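Local atomic coordinates of 6b protein (Agrobacterium vitis, PDB entry 3AQ2), a protein that probably acts inside plant cells as a toxin-like factor with an ADP-ribosylation fold, disturbing host cell proliferation and the microRNA machinery. Residues I137-D149 with G157-G169. Residues are numbered along the deposited sequence; the frame is centred on the assembly and turned at random.
Sequences ILMSQLFIRIRTD and GWYARQGNYVEEG
I144 and A160 form a hydrogen-bonded pair in the antiparallel hairpin of strands 143-151 and 154-161: I144 N reaches A160 O at 2.9 Å, and A160 N returns a bond to I144 O. Further along, I146 N bonds W158 O and W158 N bonds R147 O; with I146 and R147 both opposite W158, the register slips by one residue, a classic beta bulge. The chain after the hairpin, past a type I' turn from Q162 to Y165, folds back along the other edge of strand 143-151, where E168 N meets R145 O at 2.7 Å in a nearly straight bond.

Aromatic rings organise both faces of the hairpin, Y159 and F143 on one and W158 on the other. M139, bent at chi3 (-58°), sets its CE over the centre of the Y159 ring, 3.6 Å from the centroid, a CH-pi contact suited to a flexible, polarisable side chain; SD stands obliquely beside the ring, 3.4 Å from Y159 CG, making the pair Met-aromatic as well. R161 CB makes a CH-pi contact over the centre of one face of F143, and M139 CG covers the opposite face toward its rim; the guanidinium of R161 goes on to a salt bridge with E57. R147 holds its guanidinium over the five-membered ring of W158, the two planes tilted 32° apart, with CZ 3.9 Å from the centroid, a cation-pi contact beside helix 105-115. Small A160 leaves room for I146 CG2, while I146 CD1 rests on Y165.

Charged groups finish the outer end. D149 grips R147 side-on, OD1 taking NE and OD2 taking NH2, which, with S115 OG bonded to NH1, holds the rotation of the guanidinium over the indole. R145 passes its guanidinium over G157 CA, where the lack of a side chain admits it, and gives NH2 to T148 OG1 at 2.7 Å. That hydroxyl donates to the syn lone pair of E168 OE2, while E168 OE1 forms a long salt bridge with R145 NE (3.5 Å). E168 thus ties the returning chain to the hairpin through both backbone and side chain, and its charge probably offsets part of that of R145.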
ATOM      1  N   ILE A 137       1.273   2.535   3.068  1.00  9.06           N
ATOM      2  CA  ILE A 137       0.212   3.454   2.683  1.00  9.09           C
ATOM      3  C   ILE A 137      -0.839   3.612   3.763  1.00  9.11           C
ATOM      4  O   ILE A 137      -0.960   2.766   4.661  1.00  9.45           O
ATOM      5  CB  ILE A 137      -0.520   2.988   1.390  1.00  8.93           C
ATOM      6  CG1 ILE A 137      -1.189   1.610   1.599  1.00  9.32           C
ATOM      7  CG2 ILE A 137       0.428   3.039   0.164  1.00  9.41           C
ATOM      8  CD1 ILE A 137      -2.225   1.284   0.508  1.00  9.78           C
ATOM      9  N   LEU A 138      -1.572   4.716   3.676  1.00  9.52           N
ATOM     10  CA  LEU A 138      -2.860   4.841   4.338  1.00 10.25           C
ATOM     11  C   LEU A 138      -3.910   4.614   3.258  1.00 10.19           C
ATOM     12  O   LEU A 138      -3.826   5.174   2.154  1.00 10.98           O
ATOM     13  CB  LEU A 138      -2.998   6.220   4.979  1.00 10.76           C
ATOM     14  CG  LEU A 138      -2.089   6.351   6.204  1.00 11.39           C
ATOM     15  CD1 LEU A 138      -1.862   7.810   6.542  1.00 13.90           C
ATOM     16  CD2 LEU A 138      -2.661   5.601   7.414  1.00 13.04           C
ATOM     17  N   MET A 139      -4.868   3.739   3.553  1.00  9.79           N
ATOM     18  CA  MET A 139      -5.843   3.318   2.547  1.00  9.62           C
ATOM     19  C   MET A 139      -6.989   4.317   2.388  1.00  9.93           C
ATOM     20  O   MET A 139      -7.429   4.954   3.357  1.00 10.78           O
ATOM     21  CB  MET A 139      -6.422   1.953   2.919  1.00  9.21           C
ATOM     22  CG  MET A 139      -5.402   0.839   2.772  1.00  9.65           C
ATOM     23  SD  MET A 139      -6.051  -0.748   3.321  1.00 10.91           S
ATOM     24  CE  MET A 139      -6.467  -0.350   5.017  1.00 11.12           C
ATOM     25  N   SER A 140      -7.447   4.444   1.144  1.00 10.16           N
ATOM     26  CA  SER A 140      -8.616   5.246   0.817  1.00 10.58           C
ATOM     27  C   SER A 140      -9.909   4.488   1.139  1.00 11.06           C
ATOM     28  O   SER A 140      -9.877   3.318   1.529  1.00 11.65           O
ATOM     29  CB  SER A 140      -8.597   5.582  -0.668  1.00 10.74           C
ATOM     30  OG  SER A 140      -8.929   4.423  -1.409  1.00 11.27           O
ATOM     31  N   GLN A 141     -11.048   5.142   0.940  1.00 11.35           N
ATOM     32  CA  GLN A 141     -12.327   4.502   1.233  1.00 11.60           C
ATOM     33  C   GLN A 141     -12.640   3.395   0.217  1.00 11.75           C
ATOM     34  O   GLN A 141     -13.561   2.603   0.427  1.00 13.16           O
ATOM     35  CB  GLN A 141     -13.466   5.526   1.332  1.00 12.39           C
ATOM     36  CG  GLN A 141     -14.173   5.855   0.008  1.00 12.56           C
ATOM     37  CD  GLN A 141     -13.430   6.868  -0.877  1.00 12.68           C
ATOM     38  OE1 GLN A 141     -12.206   6.997  -0.835  1.00 12.18           O
ATOM     39  NE2 GLN A 141     -14.193   7.570  -1.703  1.00 13.17           N
ATOM     40  N   LEU A 142     -11.866   3.335  -0.866  1.00 11.35           N
ATOM     41  CA  LEU A 142     -12.083   2.310  -1.896  1.00 12.43           C
ATOM     42  C   LEU A 142     -11.457   0.962  -1.551  1.00 12.18           C
ATOM     43  O   LEU A 142     -11.673  -0.028  -2.264  1.00 13.56           O
ATOM     44  CB  LEU A 142     -11.611   2.797  -3.266  1.00 12.28           C
ATOM     45  CG  LEU A 142     -12.256   4.084  -3.776  1.00 13.95           C
ATOM     46  CD1 LEU A 142     -11.669   4.426  -5.123  1.00 14.86           C
ATOM     47  CD2 LEU A 142     -13.773   3.963  -3.872  1.00 16.03           C
ATOM     48  N   PHE A 143     -10.667   0.912  -0.483  1.00 11.70           N
ATOM     49  CA  PHE A 143     -10.151  -0.371  -0.008  1.00 11.31           C
ATOM     50  C   PHE A 143     -11.208  -1.025   0.880  1.00 12.55           C
ATOM     51  O   PHE A 143     -11.701  -0.404   1.838  1.00 14.10           O
ATOM     52  CB  PHE A 143      -8.868  -0.165   0.800  1.00 10.80           C
ATOM     53  CG  PHE A 143      -7.633   0.066  -0.048  1.00 10.59           C
ATOM     54  CD1 PHE A 143      -7.334   1.344  -0.531  1.00 10.60           C
ATOM     55  CD2 PHE A 143      -6.762  -0.984  -0.348  1.00 10.44           C
ATOM     56  CE1 PHE A 143      -6.181   1.568  -1.302  1.00 11.50           C
ATOM     57  CE2 PHE A 143      -5.616  -0.771  -1.114  1.00 10.76           C
ATOM     58  CZ  PHE A 143      -5.318   0.520  -1.582  1.00 10.09           C
ATOM     59  N   ILE A 144     -11.552  -2.270   0.574  1.00 11.61           N
ATOM     60  CA  ILE A 144     -12.478  -3.034   1.394  1.00 12.46           C
ATOM     61  C   ILE A 144     -11.709  -4.171   2.048  1.00 11.24           C
ATOM     62  O   ILE A 144     -10.765  -4.697   1.447  1.00 11.68           O
ATOM     63  CB  ILE A 144     -13.662  -3.591   0.559  1.00 12.75           C
ATOM     64  CG1 ILE A 144     -13.159  -4.441  -0.618  1.00 13.96           C
ATOM     65  CG2 ILE A 144     -14.563  -2.437   0.075  1.00 14.84           C
ATOM     66  CD1 ILE A 144     -14.227  -5.337  -1.241  1.00 14.21           C
ATOM     67  N   ARG A 145     -12.077  -4.532   3.277  1.00 11.60           N
ATOM     68  CA  ARG A 145     -11.446  -5.679   3.936  1.00 11.58           C
ATOM     69  C   ARG A 145     -11.947  -6.970   3.305  1.00 11.95           C
ATOM     70  O   ARG A 145     -13.155  -7.158   3.179  1.00 12.90           O
ATOM     71  CB  ARG A 145     -11.766  -5.685   5.427  1.00 12.40           C
ATOM     72  CG  ARG A 145     -10.994  -6.764   6.169  1.00 13.92           C
ATOM     73  CD  ARG A 145     -10.480  -6.204   7.443  1.00 17.55           C
ATOM     74  NE  ARG A 145     -10.035  -7.241   8.359  1.00 16.87           N
ATOM     75  CZ  ARG A 145      -9.500  -6.968   9.538  1.00 15.75           C
ATOM     76  NH1 ARG A 145      -9.312  -5.698   9.890  1.00 14.72           N
ATOM     77  NH2 ARG A 145      -9.141  -7.946  10.343  1.00 13.46           N
ATOM     78  N   ILE A 146     -11.018  -7.849   2.930  1.00 11.77           N
ATOM     79  CA  ILE A 146     -11.343  -9.103   2.239  1.00 12.42           C
ATOM     80  C   ILE A 146     -11.114 -10.369   3.070  1.00 12.80           C
ATOM     81  O   ILE A 146     -11.723 -11.409   2.805  1.00 14.07           O
ATOM     82  CB  ILE A 146     -10.588  -9.223   0.885  1.00 11.35           C
ATOM     83  CG1 ILE A 146      -9.061  -9.238   1.102  1.00 11.71           C
ATOM     84  CG2 ILE A 146     -11.009  -8.097  -0.047  1.00 12.52           C
ATOM     85  CD1 ILE A 146      -8.230  -9.630  -0.157  1.00 12.02           C
ATOM     86  N   ARG A 147     -10.255 -10.279   4.078  1.00 12.71           N
ATOM     87  CA  ARG A 147      -9.871 -11.451   4.856  1.00 13.24           C
ATOM     88  C   ARG A 147      -9.161 -11.014   6.123  1.00 13.32           C
ATOM     89  O   ARG A 147      -8.670  -9.894   6.202  1.00 12.60           O
ATOM     90  CB  ARG A 147      -8.927 -12.337   4.029  1.00 13.18           C
ATOM     91  CG  ARG A 147      -8.805 -13.766   4.540  1.00 15.52           C
ATOM     92  CD  ARG A 147      -7.886 -14.573   3.647  1.00 15.58           C
ATOM     93  NE  ARG A 147      -6.460 -14.265   3.803  1.00 13.50           N
ATOM     94  CZ  ARG A 147      -5.667 -13.797   2.840  1.00 13.55           C
ATOM     95  NH1 ARG A 147      -6.143 -13.515   1.628  1.00 15.48           N
ATOM     96  NH2 ARG A 147      -4.388 -13.591   3.091  1.00 13.02           N
ATOM     97  N   THR A 148      -9.109 -11.916   7.100  1.00 13.88           N
ATOM     98  CA  THR A 148      -8.283 -11.742   8.295  1.00 14.01           C
ATOM     99  C   THR A 148      -7.450 -13.011   8.510  1.00 14.22           C
ATOM    100  O   THR A 148      -8.006 -14.109   8.543  1.00 14.49           O
ATOM    101  CB  THR A 148      -9.167 -11.466   9.519  1.00 15.37           C
ATOM    102  OG1 THR A 148      -9.967 -10.305   9.260  1.00 14.63           O
ATOM    103  CG2 THR A 148      -8.335 -11.242  10.784  1.00 15.42           C
ATOM    104  N   ASP A 149      -6.131 -12.847   8.621  1.00 13.40           N
ATOM    105  CA  ASP A 149      -5.226 -13.944   8.968  1.00 14.25           C
ATOM    106  C   ASP A 149      -4.758 -13.786  10.408  1.00 14.89           C
ATOM    107  O   ASP A 149      -4.541 -12.664  10.877  1.00 15.42           O
ATOM    108  CB  ASP A 149      -3.999 -13.967   8.049  1.00 13.89           C
ATOM    109  CG  ASP A 149      -4.338 -14.289   6.601  1.00 14.72           C
ATOM    110  OD1 ASP A 149      -5.408 -14.887   6.328  1.00 16.77           O
ATOM    111  OD2 ASP A 149      -3.507 -13.957   5.736  1.00 14.88           O
ATOM    112  N   GLY A 157      -5.561  -7.766   8.977  1.00 10.60           N
ATOM    113  CA  GLY A 157      -6.487  -7.586   7.867  1.00 10.66           C
ATOM    114  C   GLY A 157      -5.788  -7.624   6.515  1.00 10.40           C
ATOM    115  O   GLY A 157      -4.604  -7.273   6.401  1.00 10.84           O
ATOM    116  N   TRP A 158      -6.527  -8.092   5.512  1.00  9.93           N
ATOM    117  CA  TRP A 158      -6.185  -7.983   4.096  1.00  9.62           C
ATOM    118  C   TRP A 158      -7.258  -7.141   3.420  1.00  9.90           C
ATOM    119  O   TRP A 158      -8.453  -7.269   3.741  1.00  9.42           O
ATOM    120  CB  TRP A 158      -6.144  -9.375   3.452  1.00 11.02           C
ATOM    121  CG  TRP A 158      -4.902 -10.093   3.839  1.00 10.37           C
ATOM    122  CD1 TRP A 158      -4.649 -10.736   5.031  1.00 11.32           C
ATOM    123  CD2 TRP A 158      -3.694 -10.167   3.078  1.00 10.72           C
ATOM    124  NE1 TRP A 158      -3.361 -11.225   5.034  1.00 11.66           N
ATOM    125  CE2 TRP A 158      -2.759 -10.893   3.846  1.00 10.88           C
ATOM    126  CE3 TRP A 158      -3.316  -9.700   1.813  1.00 10.71           C
ATOM    127  CZ2 TRP A 158      -1.455 -11.165   3.388  1.00 10.89           C
ATOM    128  CZ3 TRP A 158      -2.023  -9.978   1.348  1.00 10.47           C
ATOM    129  CH2 TRP A 158      -1.108 -10.698   2.143  1.00 10.86           C
ATOM    130  N   TYR A 159      -6.820  -6.281   2.504  1.00  9.16           N
ATOM    131  CA  TYR A 159      -7.694  -5.266   1.902  1.00  9.45           C
ATOM    132  C   TYR A 159      -7.478  -5.233   0.414  1.00  9.12           C
ATOM    133  O   TYR A 159      -6.378  -5.499  -0.060  1.00  9.02           O
ATOM    134  CB  TYR A 159      -7.391  -3.874   2.470  1.00  9.86           C
ATOM    135  CG  TYR A 159      -7.518  -3.792   3.977  1.00 10.98           C
ATOM    136  CD1 TYR A 159      -6.465  -4.186   4.799  1.00 11.93           C
ATOM    137  CD2 TYR A 159      -8.680  -3.310   4.567  1.00 13.54           C
ATOM    138  CE1 TYR A 159      -6.567  -4.123   6.189  1.00 12.67           C
ATOM    139  CE2 TYR A 159      -8.797  -3.238   5.968  1.00 14.45           C
ATOM    140  CZ  TYR A 159      -7.735  -3.643   6.757  1.00 13.41           C
ATOM    141  OH  TYR A 159      -7.852  -3.569   8.130  1.00 16.26           O
ATOM    142  N   ALA A 160      -8.522  -4.883  -0.329  1.00  8.95           N
ATOM    143  CA  ALA A 160      -8.371  -4.736  -1.768  1.00  9.17           C
ATOM    144  C   ALA A 160      -9.077  -3.494  -2.266  1.00 10.17           C
ATOM    145  O   ALA A 160     -10.219  -3.229  -1.862  1.00 10.55           O
ATOM    146  CB  ALA A 160      -8.919  -5.954  -2.471  1.00 10.15           C
ATOM    147  N   ARG A 161      -8.374  -2.740  -3.115  1.00  9.43           N
ATOM    148  CA  ARG A 161      -8.956  -1.658  -3.908  1.00 10.15           C
ATOM    149  C   ARG A 161      -9.276  -2.230  -5.281  1.00 10.96           C
ATOM    150  O   ARG A 161      -8.376  -2.707  -5.994  1.00 11.34           O
ATOM    151  CB  ARG A 161      -7.954  -0.511  -4.048  1.00  9.37           C
ATOM    152  CG  ARG A 161      -8.482   0.698  -4.803  1.00 10.05           C
ATOM    153  CD  ARG A 161      -7.341   1.710  -5.003  1.00  9.60           C
ATOM    154  NE  ARG A 161      -7.804   2.934  -5.658  1.00  9.97           N
ATOM    155  CZ  ARG A 161      -8.018   3.040  -6.974  1.00 11.52           C
ATOM    156  NH1 ARG A 161      -7.822   1.988  -7.770  1.00 10.83           N
ATOM    157  NH2 ARG A 161      -8.430   4.194  -7.496  1.00 13.44           N
ATOM    158  N   GLN A 162     -10.556  -2.192  -5.653  1.00 12.00           N
ATOM    159  CA  GLN A 162     -11.010  -2.756  -6.931  1.00 13.47           C
ATOM    160  C   GLN A 162     -10.632  -4.249  -7.078  1.00 13.81           C
ATOM    161  O   GLN A 162     -10.586  -4.964  -6.083  1.00 13.52           O
ATOM    162  CB  GLN A 162     -10.536  -1.876  -8.099  1.00 13.94           C
ATOM    163  CG  GLN A 162     -11.124  -0.458  -8.036  1.00 16.17           C
ATOM    164  CD  GLN A 162     -12.648  -0.441  -8.221  1.00 17.14           C
ATOM    165  OE1 GLN A 162     -13.409  -0.231  -7.268  1.00 19.54           O
ATOM    166  NE2 GLN A 162     -13.094  -0.684  -9.442  1.00 17.84           N
ATOM    167  N   GLY A 163     -10.399  -4.731  -8.301  1.00 14.68           N
ATOM    168  CA  GLY A 163     -10.017  -6.133  -8.499  1.00 15.66           C
ATOM    169  C   GLY A 163     -11.131  -7.173  -8.365  1.00 17.01           C
ATOM    170  O   GLY A 163     -10.842  -8.371  -8.318  1.00 17.75           O
ATOM    171  N   ASN A 164     -12.390  -6.742  -8.288  1.00 18.30           N
ATOM    172  CA  ASN A 164     -13.523  -7.700  -8.239  1.00 21.05           C
ATOM    173  C   ASN A 164     -13.536  -8.643  -7.010  1.00 20.75           C
ATOM    174  O   ASN A 164     -14.149  -9.721  -7.034  1.00 22.67           O
ATOM    175  CB  ASN A 164     -13.591  -8.548  -9.526  1.00 22.37           C
ATOM    176  CG  ASN A 164     -13.928  -7.739 -10.775  1.00 25.73           C
ATOM    177  OD1 ASN A 164     -14.642  -6.734 -10.726  1.00 29.49           O
ATOM    178  ND2 ASN A 164     -13.426  -8.204 -11.916  1.00 30.10           N
ATOM    179  N   TYR A 165     -12.853  -8.236  -5.949  1.00 19.28           N
ATOM    180  CA  TYR A 165     -12.921  -8.905  -4.657  1.00 17.90           C
ATOM    181  C   TYR A 165     -14.268  -8.669  -3.998  1.00 18.79           C
ATOM    182  O   TYR A 165     -14.970  -7.705  -4.327  1.00 18.95           O
ATOM    183  CB  TYR A 165     -11.825  -8.354  -3.742  1.00 16.26           C
ATOM    184  CG  TYR A 165     -10.455  -8.857  -4.111  1.00 14.98           C
ATOM    185  CD1 TYR A 165      -9.685  -8.204  -5.073  1.00 13.95           C
ATOM    186  CD2 TYR A 165      -9.936 -10.004  -3.506  1.00 14.05           C
ATOM    187  CE1 TYR A 165      -8.425  -8.677  -5.421  1.00 11.85           C
ATOM    188  CE2 TYR A 165      -8.677 -10.483  -3.844  1.00 12.37           C
ATOM    189  CZ  TYR A 165      -7.932  -9.817  -4.803  1.00 13.52           C
ATOM    190  OH  TYR A 165      -6.694 -10.305  -5.136  1.00 14.16           O
ATOM    191  N   VAL A 166     -14.612  -9.557  -3.069  1.00 19.47           N
ATOM    192  CA  VAL A 166     -15.821  -9.433  -2.262  1.00 20.91           C
ATOM    193  C   VAL A 166     -15.432  -9.050  -0.830  1.00 20.21           C
ATOM    194  O   VAL A 166     -14.435  -9.549  -0.303  1.00 20.03           O
ATOM    195  CB  VAL A 166     -16.607 -10.767  -2.268  1.00 22.18           C
ATOM    196  CG1 VAL A 166     -17.830 -10.682  -1.385  1.00 24.08           C
ATOM    197  CG2 VAL A 166     -16.997 -11.138  -3.702  1.00 23.66           C
ATOM    198  N   GLU A 167     -16.208  -8.160  -0.213  1.00 20.53           N
ATOM    199  CA  GLU A 167     -15.928  -7.723   1.157  1.00 21.04           C
ATOM    200  C   GLU A 167     -16.129  -8.852   2.171  1.00 21.41           C
ATOM    201  O   GLU A 167     -17.030  -9.681   2.017  1.00 21.58           O
ATOM    202  CB  GLU A 167     -16.781  -6.501   1.520  1.00 21.54           C
ATOM    203  CG  GLU A 167     -16.431  -5.852   2.858  1.00 21.69           C
ATOM    204  CD  GLU A 167     -17.057  -4.474   3.039  1.00 23.90           C
ATOM    205  OE1 GLU A 167     -17.936  -4.090   2.232  1.00 27.03           O
ATOM    206  OE2 GLU A 167     -16.675  -3.774   4.005  1.00 26.84           O
ATOM    207  N   GLU A 168     -15.278  -8.871   3.198  1.00 21.13           N
ATOM    208  CA  GLU A 168     -15.393  -9.802   4.321  1.00 22.99           C
ATOM    209  C   GLU A 168     -16.815  -9.769   4.852  1.00 24.57           C
ATOM    210  O   GLU A 168     -17.408  -8.694   4.996  1.00 24.71           O
ATOM    211  CB  GLU A 168     -14.413  -9.406   5.436  1.00 22.17           C
ATOM    212  CG  GLU A 168     -14.072 -10.514   6.435  1.00 23.23           C
ATOM    213  CD  GLU A 168     -12.974 -10.112   7.416  1.00 23.26           C
ATOM    214  OE1 GLU A 168     -12.997  -8.951   7.885  1.00 23.02           O
ATOM    215  OE2 GLU A 168     -12.086 -10.952   7.719  1.00 21.77           O
ATOM    216  N   GLY A 169     -17.365 -10.952   5.111  1.00 26.11           N
ATOM    217  CA  GLY A 169     -18.734 -11.075   5.602  1.00 28.21           C
ATOM    218  C   GLY A 169     -19.771 -10.623   4.598  1.00 29.20           C
ATOM    219  O   GLY A 169     -20.972 -10.718   4.861  1.00 31.70           O
TER
HETATM  220  O   HOH W   1     -12.834  -0.808  -4.502  1.00 16.95           O
HETATM  221  O   HOH W   2     -14.273  -3.159   4.499  1.00 20.64           O
HETATM  222  O   HOH W   3     -13.517 -11.819   0.820  1.00 25.86           O
HETATM  223  O   HOH W   4     -11.707 -13.612   7.182  1.00 24.62           O